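Local structure of 2-Keto-3-deoxy-(6-phospho-)gluconate aldolase (Thermoproteus tenax, 2R91) at residues V67-A72 and R89-V94; V94-P99 and A111-D116; A198-E203 and E248-Y253; I3-I8 and K31-V36. The protein is an aldolase of the dihydrodipicolinate synthetase family, built as a closed eight-stranded parallel beta/alpha (TIM) barrel and assembled as a tetramer. All coordinates share one frame; numbering follows the deposited sequence.

Interaction 1 (V67-A72 and R89-V94)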
loop_
_atom_site.group_PDB
_atom_site.type_symbol
_atom_site.label_atom_id
_atom_site.label_comp_id
_atom_site.label_asym_id
_atom_site.label_seq_id
_atom_site.Cartn_x
_atom_site.Cartn_y
_atom_site.Cartn_z
ATOM N N VAL A 67 8.054 2.850 34.798
ATOM C CA VAL A 67 8.779 3.256 33.578
ATOM C C VAL A 67 8.995 2.043 32.700
ATOM O O VAL A 67 9.438 0.974 33.176
ATOM C CB VAL A 67 10.169 3.915 33.920
ATOM C CG1 VAL A 67 10.979 4.160 32.669
ATOM C CG2 VAL A 67 10.000 5.219 34.677
ATOM N N ILE A 68 8.654 2.175 31.416
ATOM C CA ILE A 68 9.040 1.167 30.431
ATOM C C ILE A 68 9.996 1.841 29.457
ATOM O O ILE A 68 9.727 2.950 28.993
ATOM C CB ILE A 68 7.804 0.619 29.647
ATOM C CG1 ILE A 68 6.823 -0.073 30.599
ATOM C CG2 ILE A 68 8.230 -0.295 28.468
ATOM C CD1 ILE A 68 5.441 -0.476 29.897
ATOM N N VAL A 69 11.114 1.188 29.144
ATOM C CA VAL A 69 12.113 1.772 28.258
ATOM C C VAL A 69 12.128 1.048 26.899
ATOM O O VAL A 69 12.226 -0.188 26.829
ATOM C CB VAL A 69 13.557 1.768 28.906
ATOM C CG1 VAL A 69 14.573 2.447 27.995
ATOM C CG2 VAL A 69 13.535 2.459 30.283
ATOM N N GLN A 70 12.007 1.843 25.837
ATOM C CA GLN A 70 12.106 1.406 24.435
ATOM C C GLN A 70 13.593 1.258 24.091
ATOM O O GLN A 70 14.322 2.234 24.170
ATOM C CB GLN A 70 11.518 2.483 23.480
ATOM C CG GLN A 70 12.231 2.495 22.014
ATOM C CD GLN A 70 11.670 1.346 21.501
ATOM O OE1 GLN A 70 12.236 0.519 20.797
ATOM N NE2 GLN A 70 10.492 1.140 22.083
ATOM N N VAL A 71 14.021 0.074 23.666
ATOM C CA VAL A 71 15.474 -0.188 23.540
ATOM C C VAL A 71 16.025 -0.432 22.110
ATOM O O VAL A 71 17.233 -0.664 21.934
ATOM C CB VAL A 71 15.886 -1.360 24.475
ATOM C CG1 VAL A 71 15.514 -1.051 25.927
ATOM C CG2 VAL A 71 15.270 -2.702 23.993
ATOM N N ALA A 72 15.172 -0.368 21.083
ATOM C CA ALA A 72 15.616 -0.809 19.766
ATOM C C ALA A 72 16.846 -0.046 19.265
ATOM O O ALA A 72 16.971 1.154 19.455
ATOM C CB ALA A 72 14.513 -0.669 18.728
ATOM N N ARG A 89 18.173 0.066 36.453
ATOM C CA ARG A 89 17.603 1.337 36.908
ATOM C C ARG A 89 16.159 1.223 37.429
ATOM O O ARG A 89 15.551 2.212 37.823
ATOM C CB ARG A 89 17.733 2.405 35.806
ATOM C CG ARG A 89 19.178 2.729 35.465
ATOM C CD ARG A 89 19.840 3.374 36.658
ATOM N NE ARG A 89 21.222 3.813 36.464
ATOM C CZ ARG A 89 22.298 3.130 36.855
ATOM N NH1 ARG A 89 22.161 1.940 37.404
ATOM N NH2 ARG A 89 23.510 3.620 36.671
ATOM N N GLY A 90 15.624 0.015 37.463
ATOM C CA GLY A 90 14.319 -0.210 38.050
ATOM C C GLY A 90 13.117 -0.078 37.101
ATOM O O GLY A 90 11.984 0.072 37.563
ATOM N N ALA A 91 13.369 -0.107 35.792
ATOM C CA ALA A 91 12.295 -0.103 34.787
ATOM C C ALA A 91 11.430 -1.305 35.038
ATOM O O ALA A 91 11.939 -2.403 35.305
ATOM C CB ALA A 91 12.881 -0.191 33.364
ATOM N N GLU A 92 10.124 -1.155 34.891
ATOM C CA GLU A 92 9.271 -2.287 35.150
ATOM C C GLU A 92 9.229 -3.237 33.947
ATOM O O GLU A 92 8.911 -4.423 34.074
ATOM C CB GLU A 92 7.889 -1.825 35.640
ATOM C CG GLU A 92 6.897 -1.469 34.594
ATOM C CD GLU A 92 5.500 -1.179 35.203
ATOM O OE1 GLU A 92 5.408 -0.662 36.346
ATOM O OE2 GLU A 92 4.508 -1.461 34.503
ATOM N N ALA A 93 9.597 -2.723 32.778
ATOM C CA ALA A 93 9.630 -3.544 31.572
ATOM C C ALA A 93 10.528 -2.861 30.543
ATOM O O ALA A 93 10.826 -1.682 30.677
ATOM C CB ALA A 93 8.193 -3.730 30.987
ATOM N N VAL A 94 10.957 -3.595 29.526
ATOM C CA VAL A 94 11.549 -2.934 28.348
ATOM C C VAL A 94 10.683 -3.258 27.137
ATOM O O VAL A 94 9.976 -4.259 27.147
ATOM C CB VAL A 94 12.988 -3.410 28.062
ATOM C CG1 VAL A 94 13.947 -2.915 29.198
ATOM C CG2 VAL A 94 13.037 -4.927 27.928
HETATM O O HOH W 1 9.702 1.584 36.923
#
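Val-69 holds CG1 anti to its backbone N (chi1 -177°), which puts CG2 toward Ala-91 CB, while Val-94 (chi1 -68°) and Val-71 (chi1 -57°) both keep CG1 beside the backbone N, bringing Val-71 CG1 against Val-94 CB and CG1. The setting is a classic beta-alpha-beta unit of the TIM barrel: strands 67-70 and 93-96 run parallel as neighbours, joined through helix 76-88. Ile-68 pairs with Ala-93 and Val-69 with Val-94. On the face shared by Ile-68 and Ala-93, Ile-68 CG1 rests on Ala-93 CB at 3.9 Å, and Phe-126 of the next strand touches both residues. The other face, with Val-69 and Val-94, turns to helix 76-88, where Ala-86 meets both valines. There Val-69 CG2 lies 4.1 Å from Ala-91 CB, and Val-71 crosses Val-94 obliquely.

Two backbone bonds cross between the segments, and Ala-95 continues the ladder with Val-69 and Val-71. Glu-92 N approaches Val-67 O nearly along the C=O axis at 2.8 Å, and Val-69 N reaches a lone pair of Ala-93 O at 3.3 Å. The Glu-92 chain, extended beyond CG, carries its carboxylate to a salt bridge with Arg-66. Gly-90, with positive phi, ends helix 76-88 in a Schellman motif. A water lies 2.8 Å from Gly-90 O, close enough to donate to it, and accepts the N-H of Val-67.

Interaction 2 (V94-P99 and A111-D116)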
loop_
_atom_site.group_PDB
_atom_site.type_symbol
_atom_site.label_atom_id
_atom_site.label_comp_id
_atom_site.label_asym_id
_atom_site.label_seq_id
_atom_site.Cartn_x
_atom_site.Cartn_y
_atom_site.Cartn_z
ATOM N N VAL A 94 10.957 -3.595 29.526
ATOM C CA VAL A 94 11.549 -2.934 28.348
ATOM C C VAL A 94 10.683 -3.258 27.137
ATOM O O VAL A 94 9.976 -4.259 27.147
ATOM C CB VAL A 94 12.988 -3.410 28.062
ATOM C CG1 VAL A 94 13.947 -2.915 29.198
ATOM C CG2 VAL A 94 13.037 -4.927 27.928
ATOM N N ALA A 95 10.742 -2.417 26.101
ATOM C CA ALA A 95 9.993 -2.668 24.873
ATOM C C ALA A 95 10.947 -2.533 23.709
ATOM O O ALA A 95 11.966 -1.856 23.826
ATOM C CB ALA A 95 8.842 -1.667 24.727
ATOM N N SER A 96 10.620 -3.148 22.582
ATOM C CA SER A 96 11.378 -2.886 21.354
ATOM C C SER A 96 10.499 -2.879 20.113
ATOM O O SER A 96 9.629 -3.743 19.944
ATOM C CB SER A 96 12.536 -3.908 21.142
ATOM O OG SER A 96 13.349 -3.480 20.054
ATOM N N LEU A 97 10.737 -1.897 19.250
ATOM C CA LEU A 97 10.344 -1.996 17.860
ATOM C C LEU A 97 10.970 -3.267 17.315
ATOM O O LEU A 97 12.046 -3.679 17.776
ATOM C CB LEU A 97 10.910 -0.803 17.082
ATOM C CG LEU A 97 10.380 0.594 17.447
ATOM C CD1 LEU A 97 11.273 1.712 16.901
ATOM C CD2 LEU A 97 8.938 0.786 16.902
ATOM N N PRO A 98 10.330 -3.872 16.285
ATOM C CA PRO A 98 11.042 -4.858 15.488
ATOM C C PRO A 98 12.172 -4.144 14.725
ATOM O O PRO A 98 12.105 -2.945 14.504
ATOM C CB PRO A 98 9.995 -5.310 14.450
ATOM C CG PRO A 98 8.617 -4.866 15.015
ATOM C CD PRO A 98 8.956 -3.610 15.797
ATOM N N PRO A 99 13.184 -4.890 14.288
ATOM C CA PRO A 99 14.181 -4.259 13.400
ATOM C C PRO A 99 13.471 -3.463 12.289
ATOM O O PRO A 99 12.573 -3.995 11.632
ATOM C CB PRO A 99 14.921 -5.479 12.808
ATOM C CG PRO A 99 14.929 -6.491 14.042
ATOM C CD PRO A 99 13.483 -6.307 14.585
ATOM N N ALA A 111 13.075 -12.978 14.694
ATOM C CA ALA A 111 12.865 -13.831 15.874
ATOM C C ALA A 111 14.082 -13.861 16.767
ATOM O O ALA A 111 13.948 -13.801 17.971
ATOM C CB ALA A 111 12.501 -15.274 15.451
ATOM N N LYS A 112 15.267 -13.997 16.171
ATOM C CA LYS A 112 16.514 -14.018 16.936
ATOM C C LYS A 112 16.671 -12.726 17.714
ATOM O O LYS A 112 17.022 -12.758 18.895
ATOM C CB LYS A 112 17.746 -14.221 16.014
ATOM C CG LYS A 112 19.076 -14.239 16.791
ATOM C CD LYS A 112 20.239 -14.723 15.932
ATOM C CE LYS A 112 21.592 -14.642 16.676
ATOM N NZ LYS A 112 21.567 -15.340 17.993
ATOM N N TYR A 113 16.421 -11.594 17.054
ATOM C CA TYR A 113 16.445 -10.287 17.723
ATOM C C TYR A 113 15.630 -10.257 19.017
ATOM O O TYR A 113 16.140 -9.902 20.088
ATOM C CB TYR A 113 15.927 -9.179 16.787
ATOM C CG TYR A 113 15.909 -7.816 17.473
ATOM C CD1 TYR A 113 17.112 -7.111 17.698
ATOM C CD2 TYR A 113 14.701 -7.244 17.927
ATOM C CE1 TYR A 113 17.124 -5.867 18.335
ATOM C CE2 TYR A 113 14.690 -6.023 18.542
ATOM C CZ TYR A 113 15.905 -5.327 18.756
ATOM O OH TYR A 113 15.896 -4.096 19.375
ATOM N N PHE A 114 14.344 -10.593 18.913
ATOM C CA PHE A 114 13.480 -10.590 20.102
ATOM C C PHE A 114 13.872 -11.653 21.106
ATOM O O PHE A 114 13.884 -11.385 22.280
ATOM C CB PHE A 114 11.975 -10.696 19.730
ATOM C CG PHE A 114 11.400 -9.389 19.206
ATOM C CD1 PHE A 114 11.065 -8.373 20.076
ATOM C CD2 PHE A 114 11.193 -9.201 17.849
ATOM C CE1 PHE A 114 10.550 -7.153 19.623
ATOM C CE2 PHE A 114 10.687 -7.993 17.376
ATOM C CZ PHE A 114 10.354 -6.960 18.280
ATOM N N ARG A 115 14.238 -12.841 20.656
ATOM C CA ARG A 115 14.617 -13.878 21.634
ATOM C C ARG A 115 15.894 -13.517 22.407
ATOM O O ARG A 115 15.982 -13.722 23.616
ATOM C CB ARG A 115 14.724 -15.231 20.950
ATOM C CG ARG A 115 13.331 -15.750 20.607
ATOM C CD ARG A 115 13.379 -16.882 19.638
ATOM N NE ARG A 115 12.045 -17.401 19.341
ATOM C CZ ARG A 115 11.774 -18.218 18.326
ATOM N NH1 ARG A 115 12.752 -18.586 17.495
ATOM N NH2 ARG A 115 10.534 -18.670 18.133
ATOM N N ASP A 116 16.860 -12.924 21.720
ATOM C CA ASP A 116 18.043 -12.418 22.397
ATOM C C ASP A 116 17.723 -11.354 23.446
ATOM O O ASP A 116 18.331 -11.294 24.519
ATOM C CB ASP A 116 19.017 -11.849 21.383
ATOM C CG ASP A 116 19.797 -12.924 20.675
ATOM O OD1 ASP A 116 19.564 -14.123 20.961
ATOM O OD2 ASP A 116 20.626 -12.570 19.821
#
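Tyr-113 and Phe-114, adjacent on helix 107-120, reach across to the end of strand 93-96 and do nearly all the touching. Tyr-113 leaves the helix with CG anti to its backbone N (chi1 179°), which sends the phenol to Ser-96. There Tyr-113 OH donates to Ser-96 OG at 2.7 Å, the serine oxygen lying in the ring plane at its edge. Ser-96 OG, itself anti to its backbone N, passes its own proton to a lone pair of Leu-97 O at 2.6 Å. The relay thus runs from phenol to serine to main chain and fixes the serine rotation.

Pro-99 CG covers one face of the phenol, 4.2 Å from the Tyr-113 ring centroid and 27° off the normal, a CH-pi contact; Pro-99 CD presses on Tyr-113 CD2 at 3.7 Å. Phe-114 receives Tyr-113 CD2 over the centre of one face and Ser-96 O in plane at its edge, 3.5 Å from Phe-114 CE1. Its tip continues to Pro-98, whose CA sits 3.6 Å from Phe-114 CZ.

This packing is tight and buried, whereas the helix's outer side is less enclosed: Arg-115 is exposed, though its NE bonds to Leu-146 O, and Lys-112 NZ forms a salt bridge with Asp-116 OD2 whose hydrogen bond is long and weak. Both lie next to Tyr-263 of the second subunit, Lys-112 in a cation-pi contact. In the barrel this is the first half of a beta-alpha-beta unit, strand 93-96 to helix 107-120, with Leu-127 of strand 125-129 against Phe-114 and helix 76-88 against Tyr-113.

Interaction 3 (A198-E203 and E248-Y253)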
loop_
_atom_site.group_PDB
_atom_site.type_symbol
_atom_site.label_atom_id
_atom_site.label_comp_id
_atom_site.label_asym_id
_atom_site.label_seq_id
_atom_site.Cartn_x
_atom_site.Cartn_y
_atom_site.Cartn_z
ATOM N N ALA A 198 -1.027 11.990 25.736
ATOM C CA ALA A 198 -0.770 12.019 27.186
ATOM C C ALA A 198 0.316 13.035 27.547
ATOM O O ALA A 198 0.422 13.435 28.701
ATOM C CB ALA A 198 -0.436 10.631 27.735
ATOM N N ASN A 199 1.118 13.449 26.573
ATOM C CA ASN A 199 2.062 14.532 26.823
ATOM C C ASN A 199 1.395 15.872 27.080
ATOM O O ASN A 199 1.812 16.609 27.960
ATOM C CB ASN A 199 3.046 14.708 25.664
ATOM C CG ASN A 199 4.079 13.618 25.637
ATOM O OD1 ASN A 199 5.015 13.633 26.441
ATOM N ND2 ASN A 199 3.885 12.635 24.760
ATOM N N TYR A 200 0.406 16.219 26.248
ATOM C CA TYR A 200 -0.146 17.581 26.287
ATOM C C TYR A 200 -1.527 17.685 26.905
ATOM O O TYR A 200 -1.878 18.747 27.394
ATOM C CB TYR A 200 -0.115 18.244 24.900
ATOM C CG TYR A 200 -0.668 17.414 23.738
ATOM C CD1 TYR A 200 -2.020 17.464 23.395
ATOM C CD2 TYR A 200 0.187 16.653 22.930
ATOM C CE1 TYR A 200 -2.514 16.723 22.294
ATOM C CE2 TYR A 200 -0.286 15.922 21.845
ATOM C CZ TYR A 200 -1.642 15.977 21.524
ATOM O OH TYR A 200 -2.113 15.249 20.450
ATOM N N LEU A 201 -2.302 16.601 26.883
ATOM C CA LEU A 201 -3.649 16.597 27.471
ATOM C C LEU A 201 -3.960 15.335 28.253
ATOM O O LEU A 201 -4.974 14.663 28.005
ATOM C CB LEU A 201 -4.745 16.847 26.383
ATOM C CG LEU A 201 -4.853 18.309 25.982
ATOM C CD1 LEU A 201 -5.617 18.482 24.640
ATOM C CD2 LEU A 201 -5.510 19.112 27.127
ATOM N N PRO A 202 -3.102 15.008 29.249
ATOM C CA PRO A 202 -3.360 13.817 30.056
ATOM C C PRO A 202 -4.730 13.905 30.732
ATOM O O PRO A 202 -5.379 12.886 30.914
ATOM C CB PRO A 202 -2.226 13.869 31.132
ATOM C CG PRO A 202 -1.767 15.315 31.161
ATOM C CD PRO A 202 -1.880 15.719 29.678
ATOM N N GLU A 203 -5.145 15.110 31.124
ATOM C CA GLU A 203 -6.426 15.256 31.826
ATOM C C GLU A 203 -7.598 14.931 30.900
ATOM O O GLU A 203 -8.627 14.493 31.356
ATOM C CB GLU A 203 -6.588 16.642 32.454
ATOM C CG GLU A 203 -6.521 17.853 31.498
ATOM C CD GLU A 203 -5.081 18.372 31.243
ATOM O OE1 GLU A 203 -4.246 17.625 30.757
ATOM O OE2 GLU A 203 -4.783 19.545 31.540
ATOM N N GLU A 248 3.373 23.043 25.572
ATOM C CA GLU A 248 3.451 24.436 26.051
ATOM C C GLU A 248 2.056 25.073 26.080
ATOM O O GLU A 248 1.645 25.683 27.078
ATOM C CB GLU A 248 4.407 25.268 25.177
ATOM C CG GLU A 248 5.779 24.616 25.092
ATOM C CD GLU A 248 6.942 25.577 24.929
ATOM O OE1 GLU A 248 6.717 26.824 24.810
ATOM O OE2 GLU A 248 8.093 25.066 24.935
ATOM N N ILE A 249 1.325 24.921 24.976
ATOM C CA ILE A 249 -0.039 25.476 24.879
ATOM C C ILE A 249 -0.978 25.026 25.998
ATOM O O ILE A 249 -1.593 25.852 26.676
ATOM C CB ILE A 249 -0.686 25.135 23.522
ATOM C CG1 ILE A 249 0.024 25.901 22.399
ATOM C CG2 ILE A 249 -2.215 25.473 23.544
ATOM C CD1 ILE A 249 -0.332 25.392 20.965
ATOM N N PHE A 250 -1.089 23.723 26.204
ATOM C CA PHE A 250 -2.084 23.209 27.115
ATOM C C PHE A 250 -1.613 23.071 28.569
ATOM O O PHE A 250 -2.448 23.054 29.495
ATOM C CB PHE A 250 -2.597 21.864 26.624
ATOM C CG PHE A 250 -3.469 21.955 25.387
ATOM C CD1 PHE A 250 -4.775 22.442 25.468
ATOM C CD2 PHE A 250 -2.999 21.533 24.166
ATOM C CE1 PHE A 250 -5.590 22.513 24.322
ATOM C CE2 PHE A 250 -3.809 21.604 23.021
ATOM C CZ PHE A 250 -5.084 22.103 23.102
ATOM N N GLN A 251 -0.300 22.912 28.763
ATOM C CA GLN A 251 0.247 22.681 30.121
ATOM C C GLN A 251 0.984 23.904 30.680
ATOM O O GLN A 251 1.214 23.989 31.874
ATOM C CB GLN A 251 1.172 21.441 30.153
ATOM C CG GLN A 251 0.483 20.138 29.777
ATOM C CD GLN A 251 -0.727 19.872 30.654
ATOM O OE1 GLN A 251 -0.650 19.995 31.891
ATOM N NE2 GLN A 251 -1.870 19.518 30.023
ATOM N N GLY A 252 1.373 24.831 29.821
ATOM C CA GLY A 252 1.849 26.130 30.284
ATOM C C GLY A 252 3.273 26.189 30.826
ATOM O O GLY A 252 3.596 27.066 31.642
ATOM N N TYR A 253 4.132 25.278 30.384
ATOM C CA TYR A 253 5.557 25.356 30.732
ATOM C C TYR A 253 6.392 25.020 29.504
ATOM O O TYR A 253 5.875 24.470 28.513
ATOM C CB TYR A 253 5.921 24.432 31.918
ATOM C CG TYR A 253 5.475 22.996 31.759
ATOM C CD1 TYR A 253 6.074 22.147 30.828
ATOM C CD2 TYR A 253 4.449 22.490 32.543
ATOM C CE1 TYR A 253 5.627 20.801 30.668
ATOM C CE2 TYR A 253 4.020 21.177 32.422
ATOM C CZ TYR A 253 4.616 20.346 31.468
ATOM O OH TYR A 253 4.150 19.070 31.382
#
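Gln-251 NE2 is gripped by three acceptors. The shortest bond is to Tyr-200 O at 2.7 Å, with an N-H...O angle of 162°; this oxygen lies near the amide plane, although the nitrogen stands well above the plane of the tyrosine carbonyl. The carboxylate of Glu-203 supplies the other two: OE1 lies 3.1 Å and OE2 3.3 Å from Gln-251 NE2, each using its syn lone pair. The groups meet tip to tip with their planes 65° apart. Both chains bend at chi2, and Glu-203 CG takes the crowded place between N and carbonyl carbon.

Next to this polar knot Phe-250 is sandwiched. Leu-201 CD1 sits 3.8 Å from the Phe-250 ring centroid, only 4° off the normal, a CH-pi contact; Ile-249 CG2 covers the opposite face. Ile-230 of helix 217-237 also packs against Phe-250.

The contact brings the C-terminal turn of helix 239-251 against the start of the last barrel helix, 202-213, where Leu-201 is the N-cap residue. Buried Asn-199 O finds no partner in the model. The amide NH2 has two protons for three acceptors, so the carboxylate oxygens share one N-H; with Lys-31 in a long, weak ion pair, Glu-203 is probably ionised. Acceptors around NE2 and the donors Lys-31 NZ and Asn-27 ND2 at OE1 are consistent with one amide orientation and disfavour its flip.

Interaction 4 (I3-I8 and K31-V36)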
loop_
_atom_site.group_PDB
_atom_site.type_symbol
_atom_site.label_atom_id
_atom_site.label_comp_id
_atom_site.label_asym_id
_atom_site.label_seq_id
_atom_site.Cartn_x
_atom_site.Cartn_y
_atom_site.Cartn_z
ATOM N N ILE A 3 -3.125 4.715 31.527
ATOM C CA ILE A 3 -2.712 5.742 30.605
ATOM C C ILE A 3 -1.178 5.719 30.615
ATOM O O ILE A 3 -0.541 5.980 31.658
ATOM C CB ILE A 3 -3.249 7.100 31.033
ATOM C CG1 ILE A 3 -4.789 7.081 30.911
ATOM C CG2 ILE A 3 -2.630 8.221 30.137
ATOM C CD1 ILE A 3 -5.550 8.280 31.515
ATOM N N VAL A 4 -0.600 5.363 29.476
ATOM C CA VAL A 4 0.863 5.303 29.371
ATOM C C VAL A 4 1.303 6.444 28.472
ATOM O O VAL A 4 0.789 6.609 27.362
ATOM C CB VAL A 4 1.325 3.958 28.760
ATOM C CG1 VAL A 4 2.882 3.869 28.693
ATOM C CG2 VAL A 4 0.728 2.755 29.477
ATOM N N ALA A 5 2.226 7.270 28.938
ATOM C CA ALA A 5 2.703 8.362 28.109
ATOM C C ALA A 5 3.992 7.988 27.362
ATOM O O ALA A 5 5.003 7.715 27.999
ATOM C CB ALA A 5 2.934 9.585 28.952
ATOM N N PRO A 6 3.962 8.010 26.006
ATOM C CA PRO A 6 5.198 7.875 25.226
ATOM C C PRO A 6 5.786 9.278 25.257
ATOM O O PRO A 6 5.484 10.143 24.409
ATOM C CB PRO A 6 4.695 7.441 23.826
ATOM C CG PRO A 6 3.311 8.179 23.703
ATOM C CD PRO A 6 2.766 8.263 25.149
ATOM N N VAL A 7 6.593 9.523 26.289
ATOM C CA VAL A 7 7.019 10.857 26.652
ATOM C C VAL A 7 7.974 11.460 25.637
ATOM O O VAL A 7 8.800 10.748 25.042
ATOM C CB VAL A 7 7.611 10.845 28.088
ATOM C CG1 VAL A 7 8.971 10.087 28.110
ATOM C CG2 VAL A 7 7.710 12.266 28.650
ATOM N N ILE A 8 7.839 12.772 25.414
ATOM C CA ILE A 8 8.781 13.484 24.566
ATOM C C ILE A 8 10.176 13.519 25.211
ATOM O O ILE A 8 10.307 13.560 26.427
ATOM C CB ILE A 8 8.330 14.948 24.274
ATOM C CG1 ILE A 8 7.976 15.672 25.580
ATOM C CG2 ILE A 8 7.125 14.965 23.271
ATOM C CD1 ILE A 8 7.709 17.177 25.438
ATOM N N LYS A 31 -1.429 14.297 36.595
ATOM C CA LYS A 31 -2.683 14.514 35.895
ATOM C C LYS A 31 -3.263 13.246 35.308
ATOM O O LYS A 31 -4.159 13.314 34.468
ATOM C CB LYS A 31 -2.507 15.579 34.814
ATOM C CG LYS A 31 -2.293 16.961 35.406
ATOM C CD LYS A 31 -2.369 18.059 34.384
ATOM C CE LYS A 31 -2.059 19.384 35.016
ATOM N NZ LYS A 31 -2.266 20.498 34.063
ATOM N N GLY A 32 -2.769 12.088 35.743
ATOM C CA GLY A 32 -3.372 10.819 35.334
ATOM C C GLY A 32 -2.521 9.813 34.558
ATOM O O GLY A 32 -2.968 8.694 34.282
ATOM N N VAL A 33 -1.317 10.201 34.161
ATOM C CA VAL A 33 -0.430 9.239 33.497
ATOM C C VAL A 33 0.054 8.227 34.551
ATOM O O VAL A 33 0.608 8.620 35.585
ATOM C CB VAL A 33 0.773 9.914 32.798
ATOM C CG1 VAL A 33 1.738 8.851 32.226
ATOM C CG2 VAL A 33 0.280 10.872 31.680
ATOM N N ASP A 34 -0.172 6.952 34.269
ATOM C CA ASP A 34 0.178 5.853 35.166
ATOM C C ASP A 34 1.618 5.363 34.965
ATOM O O ASP A 34 2.279 4.952 35.933
ATOM C CB ASP A 34 -0.773 4.679 34.954
ATOM C CG ASP A 34 -2.230 5.037 35.285
ATOM O OD1 ASP A 34 -2.474 5.447 36.447
ATOM O OD2 ASP A 34 -3.114 4.946 34.385
ATOM N N VAL A 35 2.064 5.343 33.712
ATOM C CA VAL A 35 3.335 4.698 33.330
ATOM C C VAL A 35 4.006 5.630 32.313
ATOM O O VAL A 35 3.326 6.211 31.468
ATOM C CB VAL A 35 3.095 3.318 32.640
ATOM C CG1 VAL A 35 4.450 2.634 32.200
ATOM C CG2 VAL A 35 2.263 2.316 33.529
ATOM N N VAL A 36 5.328 5.793 32.407
ATOM C CA VAL A 36 6.084 6.579 31.466
ATOM C C VAL A 36 6.794 5.605 30.517
ATOM O O VAL A 36 7.528 4.708 30.963
ATOM C CB VAL A 36 7.111 7.496 32.207
ATOM C CG1 VAL A 36 8.116 8.134 31.242
ATOM C CG2 VAL A 36 6.360 8.532 33.027
#
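The flat groups here are the peptide carbonyls and the carboxylate of Asp-34, since neither segment has an aromatic ring. Asp-34 OD2 offers its anti lone pair to Ile-3 N, 2.9 Å away and almost straight at 169°; the same oxygen forms a salt bridge with Arg-209 of helix 202-213. In return Ile-3 O takes Asp-34 N in its carbonyl plane at 2.8 Å, so the two residues hold each other twice, and Val-35 N adds a weak bond to that oxygen. Farther along, Ala-5 N comes to Val-35 O nearly along the C=O axis at 3.0 Å.

The sheet faces divide the side chains. Val-4 and Val-35 lie side by side on one face, pointing the same way, both with CG1 anti to the backbone N, and Val-4 CG2 meets Val-35 CB at 4.0 Å. The face of Ala-5 and Val-36 is turned to the helices. There Val-33 CG1, likewise anti to its N (chi1 175°), presses on Ala-5 CB at 3.6 Å, while Ile-28 of helix 18-30 also packs against Ala-5. Val-7 CG1, in the crowded position (chi1 70°), crosses obliquely to Val-36 CG1 at 3.8 Å. At the other end of the segment, Ile-3 CB is 3.6 Å from Gly-32 O, where Gly-32, with positive phi, turns the chain ahead of strand 35-38.

With bridges Val-4 to Val-35 and Ala-5 to Val-36, strands 2-6 and 35-38 run parallel as the first two staves of the eight-stranded TIM barrel.

Interactions 1, 2 and 4 are buried, interaction 3 only partly. Interactions 1 and 4 pair parallel strands of one sheet: Ile-68 N meets Val-36 O at 2.8 Å, so strand 35-38 bonds to 67-70 and to 2-6. Interaction 2 takes over strand 93-96 from interaction 1 through Val-94 and carries it outward to a helix whose rim nears the second subunit, trading main-chain bonds for aromatic rings, prolines and a hydroxyl relay. Interaction 3, across the chain's centre from interaction 2, relies on a side-chain amide and a carboxylate. It adjoins interaction 4: Asn-199 ND2 ties the turn before helix 202-213 to Pro-6 O of strand 2-6, while Gln-251 OE1 meets Lys-31 NZ.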